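Local coordinates for hypothetical protein PAE2307 (Pyrobaculum aerophilum, PDB 1WVQ), which probably acts as an adenosine-specific kinase, belonging to a family linked with stable histidine phosphorylation, at residues 39-50 with 88-99; 113-123 with 133-141. All coordinates share one frame; numbering follows the deposited sequence.

In the fold
Helix 31-40 leads through a turn into strand 47-53, and contact 1 closes when strand 87-92 returns and pairs with that strand inside the five-stranded antiparallel sheet; the start of helix 96-104 then packs beside residues 39-46. The chain runs on into strand 111-116, an outermost strand of the same sheet, where contact 2 opens. Strands 120-128 and 131-139 form a hairpin in the three-stranded sheet, and contact 2 ties this hairpin back to 113-116. The two contacts follow in series, neither nested nor crossed, their centres about 19 Å apart; they meet where Pro-96 packs on Ala-115.

Contact 1: residues 39-50 with 88-99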
loop_
_atom_site.group_PDB
_atom_site.type_symbol
_atom_site.label_atom_id
_atom_site.label_comp_id
_atom_site.label_asym_id
_atom_site.label_seq_id
_atom_site.Cartn_x
_atom_site.Cartn_y
_atom_site.Cartn_z
ATOM N N LEU A 39 -14.362 -6.749 -3.672
ATOM C CA LEU A 39 -15.508 -6.018 -4.192
ATOM C C LEU A 39 -16.602 -5.773 -3.154
ATOM O O LEU A 39 -16.993 -4.630 -2.928
ATOM C CB LEU A 39 -16.087 -6.753 -5.406
ATOM C CG LEU A 39 -15.142 -6.854 -6.610
ATOM C CD1 LEU A 39 -15.694 -7.852 -7.612
ATOM C CD2 LEU A 39 -14.966 -5.489 -7.261
ATOM N N VAL A 40 -17.078 -6.834 -2.504
ATOM C CA VAL A 40 -18.153 -6.686 -1.524
ATOM C C VAL A 40 -17.816 -5.835 -0.306
ATOM O O VAL A 40 -18.708 -5.236 0.292
ATOM C CB VAL A 40 -18.683 -8.066 -1.023
ATOM C CG1 VAL A 40 -19.106 -8.918 -2.195
ATOM C CG2 VAL A 40 -17.631 -8.783 -0.181
ATOM N N THR A 41 -16.539 -5.764 0.061
ATOM C CA THR A 41 -16.138 -4.976 1.224
ATOM C C THR A 41 -15.746 -3.545 0.863
ATOM O O THR A 41 -15.409 -2.749 1.739
ATOM C CB THR A 41 -14.954 -5.638 1.976
ATOM O OG1 THR A 41 -13.818 -5.734 1.109
ATOM C CG2 THR A 41 -15.338 -7.027 2.453
ATOM N N SER A 42 -15.800 -3.219 -0.423
ATOM C CA SER A 42 -15.441 -1.881 -0.877
ATOM C C SER A 42 -16.612 -0.910 -0.930
ATOM O O SER A 42 -16.461 0.246 -0.556
ATOM C CB SER A 42 -14.804 -1.927 -2.269
ATOM O OG SER A 42 -13.466 -2.389 -2.216
ATOM N N VAL A 43 -17.760 -1.382 -1.411
ATOM C CA VAL A 43 -18.959 -0.548 -1.555
ATOM C C VAL A 43 -20.204 -1.310 -1.101
ATOM O O VAL A 43 -20.459 -2.416 -1.568
ATOM C CB VAL A 43 -19.151 -0.123 -3.038
ATOM C CG1 VAL A 43 -20.409 0.721 -3.186
ATOM C CG2 VAL A 43 -17.925 0.640 -3.530
ATOM N N PRO A 44 -21.009 -0.714 -0.203
ATOM C CA PRO A 44 -22.220 -1.388 0.283
ATOM C C PRO A 44 -23.178 -1.963 -0.760
ATOM O O PRO A 44 -23.546 -3.136 -0.685
ATOM C CB PRO A 44 -22.893 -0.316 1.140
ATOM C CG PRO A 44 -21.744 0.444 1.686
ATOM C CD PRO A 44 -20.846 0.591 0.462
ATOM N N GLY A 45 -23.592 -1.156 -1.732
ATOM C CA GLY A 45 -24.543 -1.666 -2.707
ATOM C C GLY A 45 -24.007 -2.150 -4.042
ATOM O O GLY A 45 -24.764 -2.259 -5.008
ATOM N N VAL A 46 -22.721 -2.463 -4.109
ATOM C CA VAL A 46 -22.143 -2.908 -5.369
ATOM C C VAL A 46 -22.776 -4.189 -5.909
ATOM O O VAL A 46 -23.074 -5.117 -5.158
ATOM C CB VAL A 46 -20.600 -3.127 -5.241
ATOM C CG1 VAL A 46 -20.296 -4.268 -4.263
ATOM C CG2 VAL A 46 -19.997 -3.418 -6.622
ATOM N N LYS A 47 -23.020 -4.204 -7.216
ATOM C CA LYS A 47 -23.551 -5.382 -7.887
ATOM C C LYS A 47 -22.405 -5.796 -8.793
ATOM O O LYS A 47 -21.784 -4.954 -9.441
ATOM C CB LYS A 47 -24.798 -5.044 -8.703
ATOM C CG LYS A 47 -25.990 -4.636 -7.848
ATOM C CD LYS A 47 -26.336 -5.714 -6.829
ATOM C CE LYS A 47 -27.540 -5.311 -5.973
ATOM N NZ LYS A 47 -27.745 -6.223 -4.815
ATOM N N PHE A 48 -22.108 -7.086 -8.851
ATOM C CA PHE A 48 -20.969 -7.506 -9.651
ATOM C C PHE A 48 -20.997 -8.961 -10.080
ATOM O O PHE A 48 -21.792 -9.766 -9.594
ATOM C CB PHE A 48 -19.693 -7.297 -8.836
ATOM C CG PHE A 48 -19.675 -8.096 -7.566
ATOM C CD1 PHE A 48 -20.350 -7.643 -6.433
ATOM C CD2 PHE A 48 -19.077 -9.352 -7.531
ATOM C CE1 PHE A 48 -20.439 -8.433 -5.287
ATOM C CE2 PHE A 48 -19.158 -10.155 -6.390
ATOM C CZ PHE A 48 -19.843 -9.693 -5.265
ATOM N N GLY A 49 -20.084 -9.268 -10.992
ATOM C CA GLY A 49 -19.896 -10.615 -11.484
ATOM C C GLY A 49 -18.394 -10.719 -11.659
ATOM O O GLY A 49 -17.777 -9.811 -12.210
ATOM N N ILE A 50 -17.792 -11.790 -11.154
ATOM C CA ILE A 50 -16.352 -11.972 -11.301
ATOM C C ILE A 50 -16.075 -13.391 -11.781
ATOM O O ILE A 50 -16.653 -14.353 -11.278
ATOM C CB ILE A 50 -15.582 -11.666 -9.961
ATOM C CG1 ILE A 50 -14.073 -11.893 -10.144
ATOM C CG2 ILE A 50 -16.158 -12.478 -8.818
ATOM C CD1 ILE A 50 -13.588 -13.315 -9.880
ATOM N N VAL A 88 -12.010 -11.402 -15.073
ATOM C CA VAL A 88 -12.901 -10.364 -15.585
ATOM C C VAL A 88 -13.897 -9.982 -14.504
ATOM O O VAL A 88 -14.459 -10.851 -13.839
ATOM C CB VAL A 88 -13.703 -10.857 -16.824
ATOM C CG1 VAL A 88 -14.676 -9.771 -17.280
ATOM C CG2 VAL A 88 -12.753 -11.221 -17.957
ATOM N N ILE A 89 -14.110 -8.682 -14.339
ATOM C CA ILE A 89 -15.048 -8.172 -13.351
ATOM C C ILE A 89 -15.978 -7.166 -14.016
ATOM O O ILE A 89 -15.525 -6.280 -14.732
ATOM C CB ILE A 89 -14.326 -7.422 -12.199
ATOM C CG1 ILE A 89 -13.408 -8.373 -11.429
ATOM C CG2 ILE A 89 -15.358 -6.796 -11.255
ATOM C CD1 ILE A 89 -12.470 -7.659 -10.474
ATOM N N TYR A 90 -17.278 -7.329 -13.797
ATOM C CA TYR A 90 -18.266 -6.378 -14.300
ATOM C C TYR A 90 -18.943 -5.829 -13.049
ATOM O O TYR A 90 -19.354 -6.594 -12.168
ATOM C CB TYR A 90 -19.313 -7.046 -15.204
ATOM C CG TYR A 90 -18.905 -7.186 -16.658
ATOM C CD1 TYR A 90 -18.230 -8.317 -17.108
ATOM C CD2 TYR A 90 -19.230 -6.200 -17.591
ATOM C CE1 TYR A 90 -17.892 -8.473 -18.456
ATOM C CE2 TYR A 90 -18.896 -6.346 -18.943
ATOM C CZ TYR A 90 -18.232 -7.488 -19.366
ATOM O OH TYR A 90 -17.950 -7.667 -20.707
ATOM N N ILE A 91 -19.046 -4.506 -12.964
ATOM C CA ILE A 91 -19.663 -3.870 -11.808
ATOM C C ILE A 91 -20.706 -2.812 -12.139
ATOM O O ILE A 91 -20.599 -2.094 -13.136
ATOM C CB ILE A 91 -18.618 -3.172 -10.898
ATOM C CG1 ILE A 91 -17.693 -2.289 -11.740
ATOM C CG2 ILE A 91 -17.848 -4.201 -10.086
ATOM C CD1 ILE A 91 -16.805 -1.379 -10.907
ATOM N N ARG A 92 -21.706 -2.739 -11.265
ATOM C CA ARG A 92 -22.789 -1.763 -11.329
ATOM C C ARG A 92 -22.884 -1.194 -9.914
ATOM O O ARG A 92 -22.519 -1.864 -8.942
ATOM C CB ARG A 92 -24.131 -2.421 -11.671
ATOM C CG ARG A 92 -24.364 -2.764 -13.132
ATOM C CD ARG A 92 -25.769 -3.365 -13.282
ATOM N NE ARG A 92 -26.046 -3.860 -14.630
ATOM C CZ ARG A 92 -26.334 -3.095 -15.679
ATOM N NH1 ARG A 92 -26.391 -1.773 -15.561
ATOM N NH2 ARG A 92 -26.564 -3.664 -16.857
ATOM N N ASN A 93 -23.370 0.037 -9.807
ATOM C CA ASN A 93 -23.551 0.712 -8.522
ATOM C C ASN A 93 -22.253 0.929 -7.770
ATOM O O ASN A 93 -22.220 0.966 -6.538
ATOM C CB ASN A 93 -24.547 -0.071 -7.674
ATOM C CG ASN A 93 -25.833 -0.331 -8.420
ATOM O OD1 ASN A 93 -26.444 0.596 -8.964
ATOM N ND2 ASN A 93 -26.248 -1.593 -8.469
ATOM N N ALA A 94 -21.188 1.090 -8.546
ATOM C CA ALA A 94 -19.846 1.335 -8.043
ATOM C C ALA A 94 -18.989 1.619 -9.268
ATOM O O ALA A 94 -19.244 1.081 -10.343
ATOM C CB ALA A 94 -19.316 0.107 -7.298
ATOM N N TRP A 95 -17.989 2.477 -9.106
ATOM C CA TRP A 95 -17.075 2.817 -10.192
ATOM C C TRP A 95 -15.739 2.138 -9.920
ATOM O O TRP A 95 -15.427 1.807 -8.776
ATOM C CB TRP A 95 -16.857 4.331 -10.254
ATOM C CG TRP A 95 -18.016 5.092 -10.810
ATOM C CD1 TRP A 95 -18.408 5.148 -12.117
ATOM C CD2 TRP A 95 -18.924 5.917 -10.082
ATOM N NE1 TRP A 95 -19.505 5.960 -12.248
ATOM C CE2 TRP A 95 -19.848 6.448 -11.010
ATOM C CE3 TRP A 95 -19.053 6.263 -8.729
ATOM C CZ2 TRP A 95 -20.887 7.310 -10.636
ATOM C CZ3 TRP A 95 -20.087 7.122 -8.351
ATOM C CH2 TRP A 95 -20.991 7.635 -9.304
ATOM N N PRO A 96 -14.935 1.917 -10.968
ATOM C CA PRO A 96 -13.638 1.271 -10.748
ATOM C C PRO A 96 -12.779 1.959 -9.683
ATOM O O PRO A 96 -12.123 1.284 -8.899
ATOM C CB PRO A 96 -13.003 1.308 -12.136
ATOM C CG PRO A 96 -14.197 1.107 -13.028
ATOM C CD PRO A 96 -15.229 2.032 -12.409
ATOM N N ILE A 97 -12.786 3.289 -9.631
ATOM C CA ILE A 97 -11.969 3.958 -8.622
ATOM C C ILE A 97 -12.379 3.596 -7.196
ATOM O O ILE A 97 -11.592 3.757 -6.266
ATOM C CB ILE A 97 -11.962 5.518 -8.766
ATOM C CG1 ILE A 97 -13.382 6.086 -8.701
ATOM C CG2 ILE A 97 -11.238 5.911 -10.048
ATOM C CD1 ILE A 97 -13.423 7.619 -8.621
ATOM N N ASN A 98 -13.600 3.092 -7.021
ATOM C CA ASN A 98 -14.057 2.710 -5.688
ATOM C C ASN A 98 -13.473 1.369 -5.243
ATOM O O ASN A 98 -13.464 1.069 -4.052
ATOM C CB ASN A 98 -15.588 2.566 -5.629
ATOM C CG ASN A 98 -16.330 3.839 -5.984
ATOM O OD1 ASN A 98 -17.373 3.814 -6.641
ATOM N ND2 ASN A 98 -15.772 4.970 -5.570
ATOM N N VAL A 99 -12.991 0.565 -6.188
ATOM C CA VAL A 99 -12.478 -0.767 -5.855
ATOM C C VAL A 99 -11.095 -1.141 -6.385
ATOM O O VAL A 99 -10.531 -2.152 -5.970
ATOM C CB VAL A 99 -13.458 -1.863 -6.363
ATOM C CG1 VAL A 99 -14.846 -1.648 -5.779
ATOM C CG2 VAL A 99 -13.527 -1.831 -7.896
#
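Phe-48 and Ile-91 face each other as a non-hydrogen-bonded pair in an antiparallel ladder, where strand 47-50 runs beside strand 88-92 within the five-stranded sheet. CB of Phe-48 rests 3.8 Å from CG2 of Ile-91, while its ring leads away from strand 88-92. Two residues on, Ile-50 and Ile-89 slant across one another, CG1 to CG1 at 3.8 Å. Leu-39, from the end of helix 31-40, comes down on this same face: its CD1 meets CG2 of Ile-89 tip to tip at 3.8 Å, and its CD2 reaches the side chain of Val-99. With CG1 turned between backbone N and carbonyl carbon (chi1 65°), Val-46 swings CG2 to within 3.7 Å of Ala-94 CB. Val-43 divides its branches, CG1 lying near the carbonyl O of Asn-93 and CG2 against CB of Asn-98. The amide of Asn-98 looks both ways: OD1 receives the backbone N of Trp-95 from above its carbonyl plane, and ND2 bonds Thr-41 O of a second subunit.

The opposite face carries Lys-47, Arg-92 and Tyr-90. CB of Lys-47 lies 4.0 Å from CB of Arg-92, whose extended chain leads off to a salt bridge with Glu-69; Tyr-90 OH bonds Pro-14 O. Between the strands, the Lys-47 and Arg-92 backbones exchange a nearly straight pair of bonds, the N-H of Lys-47 meeting Arg-92 O at 175°. Gly-49 and Tyr-90 exchange the next two, Gly-49 N to Tyr-90 O and Tyr-90 N to Gly-49 O, both 3.0 Å.

Contact 2: residues 113-123 with 133-141; sequences FAATANPLKVI and GVVGVVDGH
Phe-113 lays one ring face over Val-134, whose CG1 sits 3.7 Å from the ring centroid and only 7° off the normal, a CH-pi contact. With CG1 anti to the backbone N (chi1 174°), Val-134 holds that methyl against the ring centre. CB of Phe-113 also touches CG1 of Val-137 at 3.9 Å, and Val-122 meets Val-134 at about a right angle. On this side Leu-120 bends CD1 inward to CA of Asp-139, 3.7 Å away.

These side chains fill the space between two sheets: strand 113-116, at the border of the five-stranded sheet, faces the beta hairpin of strands 120-128 and 131-139 in the three-stranded one, the axes of 113-116 and 133-139 coming within 7.1 Å of each other at 24°. Further along, Thr-116 and Asp-139 approach from opposite directions. Thr-116 OG1 gives its proton to the syn lone pair of Asp-139 OD1 at 2.9 Å and accepts from Asn-118 N, completing an ST turn. With a valine here instead, Asp-139 OD1 would probably lose this donor and Asn-118 N its acceptor, leaving the turn freer to shift. The other carboxylate oxygen, OD2, takes a bond from a water that in turn accepts from Ala-115 N. Asn-118 ND2 bonds the phosphohistidine side chain of a neighbouring subunit.

The hairpin is in register from Leu-120 opposite Asp-139 to Ile-123 opposite Gly-136. Val-135 and Gly-136 both face Ile-123 in a classic beta bulge: Val-135 N bonds Ile-123 O at 2.8 Å, and Gly-136 O receives Ile-123 N. The face away from Phe-113 bears Lys-121, salt-bridged to Asp-12, and Ile-123, whose CD1 lies 4.2 Å from CG2 of Val-138. Past the strand end, Gly-140 N bonds Pro-119 O, nearly in line with the carbonyl.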
loop_
_atom_site.group_PDB
_atom_site.type_symbol
_atom_site.label_atom_id
_atom_site.label_comp_id
_atom_site.label_asym_id
_atom_site.label_seq_id
_atom_site.Cartn_x
_atom_site.Cartn_y
_atom_site.Cartn_z
ATOM N N PHE A 113 -5.280 -5.081 -16.959
ATOM C CA PHE A 113 -5.205 -4.631 -18.350
ATOM C C PHE A 113 -6.088 -3.434 -18.672
ATOM O O PHE A 113 -5.753 -2.621 -19.536
ATOM C CB PHE A 113 -5.582 -5.782 -19.294
ATOM C CG PHE A 113 -4.684 -6.985 -19.186
ATOM C CD1 PHE A 113 -3.345 -6.906 -19.564
ATOM C CD2 PHE A 113 -5.180 -8.202 -18.724
ATOM C CE1 PHE A 113 -2.507 -8.018 -19.483
ATOM C CE2 PHE A 113 -4.349 -9.323 -18.640
ATOM C CZ PHE A 113 -3.009 -9.229 -19.022
ATOM N N ALA A 114 -7.220 -3.331 -17.988
ATOM C CA ALA A 114 -8.136 -2.237 -18.247
ATOM C C ALA A 114 -9.223 -2.090 -17.197
ATOM O O ALA A 114 -9.631 -3.058 -16.560
ATOM C CB ALA A 114 -8.788 -2.430 -19.621
ATOM N N ALA A 115 -9.679 -0.852 -17.036
ATOM C CA ALA A 115 -10.770 -0.493 -16.139
ATOM C C ALA A 115 -11.459 0.565 -16.987
ATOM O O ALA A 115 -10.930 1.661 -17.169
ATOM C CB ALA A 115 -10.239 0.109 -14.841
ATOM N N THR A 116 -12.629 0.244 -17.524
ATOM C CA THR A 116 -13.283 1.192 -18.405
ATOM C C THR A 116 -14.752 0.890 -18.660
ATOM O O THR A 116 -15.270 -0.168 -18.291
ATOM C CB THR A 116 -12.542 1.204 -19.762
ATOM O OG1 THR A 116 -13.001 2.291 -20.576
ATOM C CG2 THR A 116 -12.782 -0.113 -20.500
ATOM N N ALA A 117 -15.418 1.846 -19.294
ATOM C CA ALA A 117 -16.819 1.704 -19.651
ATOM C C ALA A 117 -16.950 2.021 -21.137
ATOM O O ALA A 117 -18.057 2.087 -21.671
ATOM C CB ALA A 117 -17.681 2.654 -18.822
ATOM N N ASN A 118 -15.807 2.200 -21.796
ATOM C CA ASN A 118 -15.743 2.518 -23.228
ATOM C C ASN A 118 -15.723 1.303 -24.124
ATOM O O ASN A 118 -15.528 0.179 -23.662
ATOM C CB ASN A 118 -14.455 3.273 -23.565
ATOM C CG ASN A 118 -14.344 4.577 -22.859
ATOM O OD1 ASN A 118 -15.331 5.285 -22.700
ATOM N ND2 ASN A 118 -13.134 4.920 -22.435
ATOM N N PRO A 119 -15.930 1.517 -25.435
ATOM C CA PRO A 119 -15.890 0.383 -26.355
ATOM C C PRO A 119 -14.488 -0.167 -26.091
ATOM O O PRO A 119 -13.539 0.598 -25.911
ATOM C CB PRO A 119 -16.010 1.053 -27.717
ATOM C CG PRO A 119 -16.921 2.192 -27.428
ATOM C CD PRO A 119 -16.373 2.741 -26.128
ATOM N N LEU A 120 -14.355 -1.482 -26.052
ATOM C CA LEU A 120 -13.070 -2.081 -25.737
ATOM C C LEU A 120 -12.833 -3.387 -26.480
ATOM O O LEU A 120 -13.760 -4.162 -26.710
ATOM C CB LEU A 120 -13.015 -2.325 -24.226
ATOM C CG LEU A 120 -11.868 -3.113 -23.589
ATOM C CD1 LEU A 120 -10.598 -2.276 -23.527
ATOM C CD2 LEU A 120 -12.296 -3.523 -22.190
ATOM N N LYS A 121 -11.580 -3.613 -26.856
ATOM C CA LYS A 121 -11.181 -4.837 -27.539
ATOM C C LYS A 121 -9.981 -5.395 -26.789
ATOM O O LYS A 121 -9.166 -4.642 -26.253
ATOM C CB LYS A 121 -10.759 -4.558 -28.986
ATOM C CG LYS A 121 -11.800 -3.876 -29.853
ATOM C CD LYS A 121 -12.910 -4.827 -30.248
ATOM C CE LYS A 121 -13.798 -4.205 -31.318
ATOM N NZ LYS A 121 -14.830 -5.162 -31.781
ATOM N N VAL A 122 -9.881 -6.717 -26.742
ATOM C CA VAL A 122 -8.758 -7.365 -26.085
ATOM C C VAL A 122 -7.996 -8.097 -27.172
ATOM O O VAL A 122 -8.598 -8.814 -27.968
ATOM C CB VAL A 122 -9.214 -8.403 -25.035
ATOM C CG1 VAL A 122 -8.006 -9.081 -24.412
ATOM C CG2 VAL A 122 -10.046 -7.732 -23.966
ATOM N N ILE A 123 -6.684 -7.899 -27.224
ATOM C CA ILE A 123 -5.863 -8.577 -28.218
ATOM C C ILE A 123 -5.290 -9.825 -27.569
ATOM O O ILE A 123 -4.593 -9.749 -26.557
ATOM C CB ILE A 123 -4.699 -7.696 -28.709
ATOM C CG1 ILE A 123 -5.234 -6.361 -29.236
ATOM C CG2 ILE A 123 -3.930 -8.427 -29.823
ATOM C CD1 ILE A 123 -4.149 -5.374 -29.597
ATOM N N GLY A 133 -2.638 -15.972 -24.462
ATOM C CA GLY A 133 -2.254 -14.932 -23.527
ATOM C C GLY A 133 -2.692 -13.572 -24.036
ATOM O O GLY A 133 -2.876 -13.379 -25.241
ATOM N N VAL A 134 -2.860 -12.624 -23.122
ATOM C CA VAL A 134 -3.279 -11.281 -23.495
ATOM C C VAL A 134 -2.096 -10.417 -23.915
ATOM O O VAL A 134 -1.149 -10.229 -23.154
ATOM C CB VAL A 134 -4.014 -10.588 -22.322
ATOM C CG1 VAL A 134 -4.314 -9.136 -22.672
ATOM C CG2 VAL A 134 -5.302 -11.330 -22.010
ATOM N N VAL A 135 -2.160 -9.895 -25.134
ATOM C CA VAL A 135 -1.109 -9.034 -25.665
ATOM C C VAL A 135 -1.349 -7.602 -25.200
ATOM O O VAL A 135 -0.415 -6.895 -24.825
ATOM C CB VAL A 135 -1.091 -9.056 -27.214
ATOM C CG1 VAL A 135 -0.153 -7.974 -27.748
ATOM C CG2 VAL A 135 -0.656 -10.426 -27.704
ATOM N N GLY A 136 -2.608 -7.187 -25.219
ATOM C CA GLY A 136 -2.944 -5.840 -24.797
ATOM C C GLY A 136 -4.416 -5.571 -24.998
ATOM O O GLY A 136 -5.201 -6.489 -25.236
ATOM N N VAL A 137 -4.795 -4.305 -24.894
ATOM C CA VAL A 137 -6.182 -3.909 -25.069
ATOM C C VAL A 137 -6.259 -2.624 -25.876
ATOM O O VAL A 137 -5.281 -1.884 -25.990
ATOM C CB VAL A 137 -6.882 -3.640 -23.714
ATOM C CG1 VAL A 137 -6.878 -4.890 -22.859
ATOM C CG2 VAL A 137 -6.194 -2.491 -22.992
ATOM N N VAL A 138 -7.431 -2.387 -26.448
ATOM C CA VAL A 138 -7.696 -1.174 -27.207
ATOM C C VAL A 138 -8.846 -0.542 -26.435
ATOM O O VAL A 138 -10.008 -0.911 -26.607
ATOM C CB VAL A 138 -8.126 -1.488 -28.650
ATOM C CG1 VAL A 138 -8.410 -0.195 -29.392
ATOM C CG2 VAL A 138 -7.028 -2.282 -29.356
ATOM N N ASP A 139 -8.495 0.398 -25.563
ATOM C CA ASP A 139 -9.447 1.079 -24.692
ATOM C C ASP A 139 -9.937 2.374 -25.320
ATOM O O ASP A 139 -9.208 3.362 -25.363
ATOM C CB ASP A 139 -8.766 1.377 -23.350
ATOM C CG ASP A 139 -9.741 1.789 -22.260
ATOM O OD1 ASP A 139 -10.898 2.144 -22.570
ATOM O OD2 ASP A 139 -9.327 1.767 -21.076
ATOM N N GLY A 140 -11.168 2.359 -25.817
ATOM C CA GLY A 140 -11.725 3.555 -26.417
ATOM C C GLY A 140 -11.059 3.962 -27.713
ATOM O O GLY A 140 -10.464 3.140 -28.414
ATOM N N HIS A 141 -11.146 5.252 -28.018
ATOM C CA HIS A 141 -10.589 5.779 -29.257
ATOM C C HIS A 141 -9.383 6.693 -29.093
ATOM O O HIS A 141 -9.093 7.182 -28.002
ATOM C CB HIS A 141 -11.687 6.515 -30.022
ATOM C CG HIS A 141 -12.789 5.620 -30.496
ATOM N ND1 HIS A 141 -12.919 5.228 -31.811
ATOM C CD2 HIS A 141 -13.798 5.018 -29.822
ATOM C CE1 HIS A 141 -13.960 4.424 -31.928
ATOM N NE2 HIS A 141 -14.511 4.279 -30.737
HETATM O O HOH W 1 -7.908 1.178 -18.797
#